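Local coordinates for ubiquitin domain-containing protein DSK2,putative (Plasmodium falciparum, PDB 6JL3), which probably shuttles ubiquitinated proteins to the proteasome, whose receptors its ubiquitin-like domain is thought to recognise, at residues M3-G13 against F17-D29. Residues are numbered along the deposited sequence; the frame is centred on the assembly and turned at random.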
ATOM      1  N   MET A   3     -16.858   3.179   5.000  1.00 31.96           N
ATOM      2  CA  MET A   3     -16.681   1.774   4.653  1.00 29.20           C
ATOM      3  C   MET A   3     -15.244   1.496   4.249  1.00 23.29           C
ATOM      4  O   MET A   3     -14.594   2.304   3.577  1.00 25.57           O
ATOM      5  CB  MET A   3     -17.620   1.373   3.518  1.00 32.94           C
ATOM      6  CG  MET A   3     -19.080   1.301   3.926  1.00 35.07           C
ATOM      7  SD  MET A   3     -19.671  -0.376   4.213  0.50 37.62           S
ATOM      8  CE  MET A   3     -19.689  -1.021   2.542  1.00 37.87           C
ATOM      9  N   VAL A   4     -14.751   0.333   4.654  1.00 18.54           N
ATOM     10  CA  VAL A   4     -13.363  -0.026   4.415  1.00 15.28           C
ATOM     11  C   VAL A   4     -13.292  -1.292   3.571  1.00 13.92           C
ATOM     12  O   VAL A   4     -14.230  -2.093   3.506  1.00 17.18           O
ATOM     13  CB  VAL A   4     -12.557  -0.180   5.724  1.00 17.35           C
ATOM     14  CG1 VAL A   4     -12.352   1.177   6.387  1.00 17.74           C
ATOM     15  CG2 VAL A   4     -13.254  -1.148   6.679  1.00 18.26           C
ATOM     16  N   ILE A   5     -12.152  -1.440   2.895  1.00 12.23           N
ATOM     17  CA  ILE A   5     -11.792  -2.626   2.138  1.00 11.68           C
ATOM     18  C   ILE A   5     -10.487  -3.160   2.722  1.00 11.74           C
ATOM     19  O   ILE A   5      -9.702  -2.424   3.321  1.00 12.96           O
ATOM     20  CB  ILE A   5     -11.637  -2.328   0.626  1.00 11.68           C
ATOM     21  CG1 ILE A   5     -10.473  -1.363   0.371  1.00 11.31           C
ATOM     22  CG2 ILE A   5     -12.944  -1.780   0.047  1.00 13.41           C
ATOM     23  CD1 ILE A   5     -10.014  -1.327  -1.092  1.00 12.96           C
ATOM     24  N   ASN A   6     -10.246  -4.450   2.523  1.00 11.35           N
ATOM     25  CA  ASN A   6      -8.993  -5.051   2.952  1.00 11.06           C
ATOM     26  C   ASN A   6      -7.986  -5.042   1.812  1.00 11.41           C
ATOM     27  O   ASN A   6      -8.316  -5.366   0.668  1.00 13.98           O
ATOM     28  CB  ASN A   6      -9.212  -6.496   3.409  1.00 13.92           C
ATOM     29  CG  ASN A   6      -9.953  -6.583   4.721  1.00 20.66           C
ATOM     30  OD1 ASN A   6      -9.616  -5.898   5.688  1.00 22.13           O
ATOM     31  ND2 ASN A   6     -10.977  -7.425   4.760  0.66 23.37           N
ATOM     32  N   VAL A   7      -6.755  -4.657   2.132  1.00  9.95           N
ATOM     33  CA  VAL A   7      -5.629  -4.755   1.216  1.00 10.80           C
ATOM     34  C   VAL A   7      -4.500  -5.468   1.945  1.00 10.18           C
ATOM     35  O   VAL A   7      -4.165  -5.120   3.085  1.00 11.22           O
ATOM     36  CB  VAL A   7      -5.167  -3.374   0.715  1.00 12.38           C
ATOM     37  CG1 VAL A   7      -3.940  -3.504  -0.179  1.00 13.78           C
ATOM     38  CG2 VAL A   7      -6.310  -2.677  -0.017  1.00 14.73           C
ATOM     39  N   SER A   8      -3.935  -6.480   1.300  1.00 10.09           N
ATOM     40  CA  SER A   8      -2.832  -7.244   1.850  1.00 10.38           C
ATOM     41  C   SER A   8      -1.527  -6.786   1.218  1.00 10.53           C
ATOM     42  O   SER A   8      -1.490  -6.374   0.057  1.00 12.17           O
ATOM     43  CB  SER A   8      -3.031  -8.733   1.584  1.00 13.20           C
ATOM     44  OG  SER A   8      -4.165  -9.215   2.273  1.00 15.12           O
ATOM     45  N   PHE A   9      -0.454  -6.871   1.996  1.00  9.84           N
ATOM     46  CA  PHE A   9       0.875  -6.507   1.541  1.00 10.08           C
ATOM     47  C   PHE A   9       1.830  -7.675   1.699  1.00 10.88           C
ATOM     48  O   PHE A   9       1.860  -8.335   2.747  1.00 13.51           O
ATOM     49  CB  PHE A   9       1.411  -5.322   2.328  1.00 10.81           C
ATOM     50  CG  PHE A   9       0.769  -4.051   1.941  1.00 11.43           C
ATOM     51  CD1 PHE A   9      -0.413  -3.664   2.537  1.00 13.43           C
ATOM     52  CD2 PHE A   9       1.312  -3.266   0.940  1.00 14.16           C
ATOM     53  CE1 PHE A   9      -1.028  -2.507   2.161  1.00 16.57           C
ATOM     54  CE2 PHE A   9       0.703  -2.102   0.564  1.00 14.61           C
ATOM     55  CZ  PHE A   9      -0.471  -1.724   1.174  1.00 14.78           C
ATOM     56  N   LYS A  10       2.606  -7.919   0.652  1.00 10.32           N
ATOM     57  CA  LYS A  10       3.774  -8.783   0.694  1.00 11.00           C
ATOM     58  C   LYS A  10       4.990  -7.873   0.691  1.00 10.40           C
ATOM     59  O   LYS A  10       5.175  -7.080  -0.246  1.00 11.99           O
ATOM     60  CB  LYS A  10       3.782  -9.723  -0.502  1.00 12.48           C
ATOM     61  CG  LYS A  10       2.684 -10.764  -0.414  1.00 15.20           C
ATOM     62  CD  LYS A  10       2.685 -11.683  -1.611  1.00 20.55           C
ATOM     63  CE  LYS A  10       1.791 -12.896  -1.389  1.00 24.88           C
ATOM     64  NZ  LYS A  10       1.938 -13.875  -2.508  1.00 29.97           N
ATOM     65  N   VAL A  11       5.789  -7.964   1.751  1.00 10.21           N
ATOM     66  CA  VAL A  11       6.912  -7.072   1.989  1.00 10.67           C
ATOM     67  C   VAL A  11       8.205  -7.866   1.893  1.00 11.05           C
ATOM     68  O   VAL A  11       8.275  -9.014   2.353  1.00 11.50           O
ATOM     69  CB  VAL A  11       6.794  -6.429   3.387  1.00 11.38           C
ATOM     70  CG1 VAL A  11       7.847  -5.353   3.576  1.00 12.94           C
ATOM     71  CG2 VAL A  11       5.391  -5.888   3.618  1.00 13.24           C
ATOM     72  N   THR A  12       9.240  -7.237   1.325  1.00 11.02           N
ATOM     73  CA  THR A  12      10.549  -7.867   1.241  1.00 11.79           C
ATOM     74  C   THR A  12      10.939  -8.451   2.593  1.00 11.85           C
ATOM     75  O   THR A  12      10.676  -7.864   3.651  1.00 13.06           O
ATOM     76  CB  THR A  12      11.605  -6.837   0.830  1.00 14.16           C
ATOM     77  OG1 THR A  12      11.183  -6.148  -0.345  1.00 15.14           O
ATOM     78  CG2 THR A  12      12.938  -7.508   0.530  1.00 16.64           C
ATOM     79  N   GLY A  13      11.577  -9.616   2.557  1.00 12.62           N
ATOM     80  CA  GLY A  13      11.952 -10.306   3.769  1.00 13.38           C
ATOM     81  C   GLY A  13      10.912 -11.256   4.301  1.00 15.04           C
ATOM     82  O   GLY A  13      10.964 -11.601   5.488  1.00 16.47           O
ATOM     83  N   PHE A  17       1.163  -8.489   5.925  1.00  9.88           N
ATOM     84  CA  PHE A  17       0.118  -7.947   6.786  1.00 10.26           C
ATOM     85  C   PHE A  17      -1.044  -7.496   5.915  1.00  9.90           C
ATOM     86  O   PHE A  17      -0.885  -7.248   4.718  1.00 10.86           O
ATOM     87  CB  PHE A  17       0.613  -6.797   7.688  1.00 11.28           C
ATOM     88  CG  PHE A  17       0.989  -5.554   6.937  1.00 11.21           C
ATOM     89  CD1 PHE A  17       2.254  -5.422   6.386  1.00 11.70           C
ATOM     90  CD2 PHE A  17       0.086  -4.514   6.772  1.00 11.96           C
ATOM     91  CE1 PHE A  17       2.609  -4.288   5.687  1.00 12.68           C
ATOM     92  CE2 PHE A  17       0.439  -3.378   6.074  1.00 13.76           C
ATOM     93  CZ  PHE A  17       1.700  -3.263   5.527  1.00 13.41           C
ATOM     94  N   THR A  18      -2.218  -7.390   6.538  1.00 10.12           N
ATOM     95  CA  THR A  18      -3.427  -6.910   5.879  1.00 10.08           C
ATOM     96  C   THR A  18      -3.987  -5.753   6.691  1.00 10.74           C
ATOM     97  O   THR A  18      -3.971  -5.793   7.924  1.00 12.72           O
ATOM     98  CB  THR A  18      -4.482  -8.029   5.776  1.00 11.75           C
ATOM     99  OG1 THR A  18      -3.947  -9.117   5.007  1.00 13.56           O
ATOM    100  CG2 THR A  18      -5.772  -7.534   5.133  1.00 13.67           C
ATOM    101  N   VAL A  19      -4.460  -4.716   5.994  1.00 10.55           N
ATOM    102  CA  VAL A  19      -5.092  -3.566   6.625  1.00 10.68           C
ATOM    103  C   VAL A  19      -6.460  -3.319   6.003  1.00  9.93           C
ATOM    104  O   VAL A  19      -6.727  -3.686   4.859  1.00 12.76           O
ATOM    105  CB  VAL A  19      -4.230  -2.287   6.547  1.00 11.78           C
ATOM    106  CG1 VAL A  19      -3.092  -2.360   7.542  1.00 13.40           C
ATOM    107  CG2 VAL A  19      -3.708  -2.065   5.130  1.00 12.93           C
ATOM    108  N   ALA A  20      -7.325  -2.679   6.779  1.00 10.02           N
ATOM    109  CA  ALA A  20      -8.638  -2.242   6.321  1.00 10.29           C
ATOM    110  C   ALA A  20      -8.578  -0.733   6.142  1.00 10.53           C
ATOM    111  O   ALA A  20      -8.336  -0.002   7.108  1.00 11.63           O
ATOM    112  CB  ALA A  20      -9.716  -2.623   7.336  1.00 13.36           C
ATOM    113  N   ILE A  21      -8.785  -0.277   4.910  1.00 11.41           N
ATOM    114  CA  ILE A  21      -8.567   1.109   4.539  1.00 11.70           C
ATOM    115  C   ILE A  21      -9.780   1.640   3.783  1.00 12.52           C
ATOM    116  O   ILE A  21     -10.534   0.885   3.161  1.00 12.98           O
ATOM    117  CB  ILE A  21      -7.294   1.254   3.676  1.00 12.10           C
ATOM    118  CG1 ILE A  21      -7.416   0.442   2.380  1.00 13.58           C
ATOM    119  CG2 ILE A  21      -6.073   0.803   4.455  1.00 14.99           C
ATOM    120  CD1 ILE A  21      -6.310   0.719   1.383  1.00 18.03           C
ATOM    121  N   GLU A  22      -9.957   2.952   3.831  1.00 13.85           N
ATOM    122  CA  GLU A  22     -10.920   3.593   2.946  1.00 16.38           C
ATOM    123  C   GLU A  22     -10.359   3.580   1.530  1.00 16.11           C
ATOM    124  O   GLU A  22      -9.195   3.931   1.332  1.00 17.33           O
ATOM    125  CB  GLU A  22     -11.162   5.023   3.380  1.00 17.80           C
ATOM    126  CG  GLU A  22     -12.082   5.120   4.557  1.00 22.78           C
ATOM    127  CD  GLU A  22     -11.341   5.320   5.858  0.70 26.94           C
ATOM    128  OE1 GLU A  22     -12.010   5.313   6.909  0.84 31.78           O
ATOM    129  OE2 GLU A  22     -10.100   5.486   5.839  0.48 26.21           O
ATOM    130  N   PRO A  23     -11.152   3.190   0.522  1.00 16.97           N
ATOM    131  CA  PRO A  23     -10.583   3.012  -0.826  1.00 19.99           C
ATOM    132  C   PRO A  23     -10.113   4.293  -1.492  1.00 20.78           C
ATOM    133  O   PRO A  23      -9.392   4.203  -2.494  1.00 23.65           O
ATOM    134  CB  PRO A  23     -11.721   2.350  -1.618  1.00 22.76           C
ATOM    135  CG  PRO A  23     -12.954   2.609  -0.833  1.00 22.01           C
ATOM    136  CD  PRO A  23     -12.538   2.697   0.611  1.00 20.72           C
ATOM    137  N   ASP A  24     -10.474   5.469  -0.976  1.00 19.88           N
ATOM    138  CA  ASP A  24     -10.108   6.727  -1.617  1.00 21.02           C
ATOM    139  C   ASP A  24      -8.970   7.466  -0.915  1.00 20.80           C
ATOM    140  O   ASP A  24      -8.691   8.615  -1.267  1.00 21.63           O
ATOM    141  CB  ASP A  24     -11.329   7.636  -1.782  1.00 24.99           C
ATOM    142  CG  ASP A  24     -12.072   7.880  -0.482  1.00 29.95           C
ATOM    143  OD1 ASP A  24     -11.765   7.227   0.539  0.87 31.12           O
ATOM    144  OD2 ASP A  24     -12.982   8.736  -0.495  1.00 33.43           O
ATOM    145  N   ILE A  25      -8.297   6.842   0.053  1.00 15.96           N
ATOM    146  CA  ILE A  25      -7.105   7.474   0.615  1.00 14.01           C
ATOM    147  C   ILE A  25      -6.044   7.597  -0.483  1.00 12.57           C
ATOM    148  O   ILE A  25      -6.112   6.945  -1.530  1.00 14.25           O
ATOM    149  CB  ILE A  25      -6.562   6.721   1.842  1.00 12.81           C
ATOM    150  CG1 ILE A  25      -6.057   5.332   1.446  1.00 12.45           C
ATOM    151  CG2 ILE A  25      -7.624   6.651   2.944  1.00 14.63           C
ATOM    152  CD1 ILE A  25      -5.323   4.618   2.576  1.00 12.69           C
ATOM    153  N   THR A  26      -5.047   8.440  -0.235  1.00 11.86           N
ATOM    154  CA  THR A  26      -3.977   8.576  -1.213  1.00 11.83           C
ATOM    155  C   THR A  26      -2.914   7.500  -0.998  1.00 10.89           C
ATOM    156  O   THR A  26      -2.843   6.846   0.053  1.00 10.94           O
ATOM    157  CB  THR A  26      -3.302   9.939  -1.106  1.00 13.11           C
ATOM    158  OG1 THR A  26      -2.675  10.034   0.184  1.00 14.01           O
ATOM    159  CG2 THR A  26      -4.307  11.055  -1.315  1.00 14.40           C
ATOM    160  N   VAL A  27      -2.046   7.351  -2.002  1.00 10.62           N
ATOM    161  CA  VAL A  27      -0.887   6.469  -1.879  1.00 11.04           C
ATOM    162  C   VAL A  27      -0.018   6.871  -0.692  1.00 11.28           C
ATOM    163  O   VAL A  27       0.467   6.015   0.060  1.00 10.80           O
ATOM    164  CB  VAL A  27      -0.102   6.469  -3.203  1.00 11.26           C
ATOM    165  CG1 VAL A  27       1.222   5.740  -3.064  1.00 11.66           C
ATOM    166  CG2 VAL A  27      -0.962   5.860  -4.301  1.00 11.43           C
ATOM    167  N   LEU A  28       0.194   8.173  -0.498  1.00 11.16           N
ATOM    168  CA  LEU A  28       0.968   8.628   0.654  1.00 11.86           C
ATOM    169  C   LEU A  28       0.292   8.230   1.966  1.00 11.72           C
ATOM    170  O   LEU A  28       0.961   7.772   2.902  1.00 11.89           O
ATOM    171  CB  LEU A  28       1.192  10.138   0.582  1.00 13.81           C
ATOM    172  CG  LEU A  28       2.067  10.706   1.705  1.00 15.64           C
ATOM    173  CD1 LEU A  28       3.450  10.061   1.733  1.00 17.57           C
ATOM    174  CD2 LEU A  28       2.186  12.232   1.593  1.00 17.85           C
ATOM    175  N   ASP A  29      -1.034   8.391   2.053  1.00 11.44           N
ATOM    176  CA  ASP A  29      -1.768   7.917   3.225  1.00 12.16           C
ATOM    177  C   ASP A  29      -1.491   6.436   3.467  1.00 10.96           C
ATOM    178  O   ASP A  29      -1.318   5.997   4.612  1.00 11.12           O
ATOM    179  CB  ASP A  29      -3.283   8.078   3.029  1.00 13.23           C
ATOM    180  CG  ASP A  29      -3.779   9.515   3.101  0.63 11.28           C
ATOM    181  OD1 ASP A  29      -3.178  10.354   3.790  0.71 12.73           O
ATOM    182  OD2 ASP A  29      -4.827   9.795   2.466  0.74 13.57           O
TER
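F17 carries its CG between the backbone N and the carbonyl carbon (chi1 67°), which lays its ring against F9, whose CG stands opposite its own carbonyl carbon (chi1 -74°). The planes are only 15° from parallel, yet the lateral shift, with centroids 5.1 Å apart, leaves little stacking between the F9 and F17 rings. F9 CB instead sits over one face of the F17 ring as a CH-pi contact, 4.0 Å from its centroid, while V11 CG2 touches F17 CE1 and V19 CG2 meets the edge of the F9 ring.

Farther along the sheet face that carries F9, F17 and V19, V7 CG2 packs on I21 CD1 at 3.7 Å, I5 CG1 meets I21 CG1, and I5 CD1 reaches P23 CB. This is the first hairpin of the ubiquitin fold, a worked example of how an antiparallel pair sorts its side chains. Paired backbone N-H and C=O groups join I5 with I21, V7 with V19 and F9 with F17; the return bond from F17 N to F9 O is the longest, at 3.3 Å. The other face carries N6, S8, T18 and A20, where S8 OG and T18 OG1 share a 2.7 Å hydrogen bond at a non-hydrogen-bonded pair.

Strand 70-75 flanks strand 5-11 on its other side, and helix 27-35, opened by the T26–D29 capping box, sends L30 and C34 onto F9 and I33 onto V19 and I21. The chemistry thus divides largely by face: F9, V19 and I21 build core against the helix, with V7 also buried and I5 and F17 at partly exposed margins, whereas the reverse gains a polar hydroxyl link, its apolar exception being V4 CG2 on A20 CB (3.9 Å).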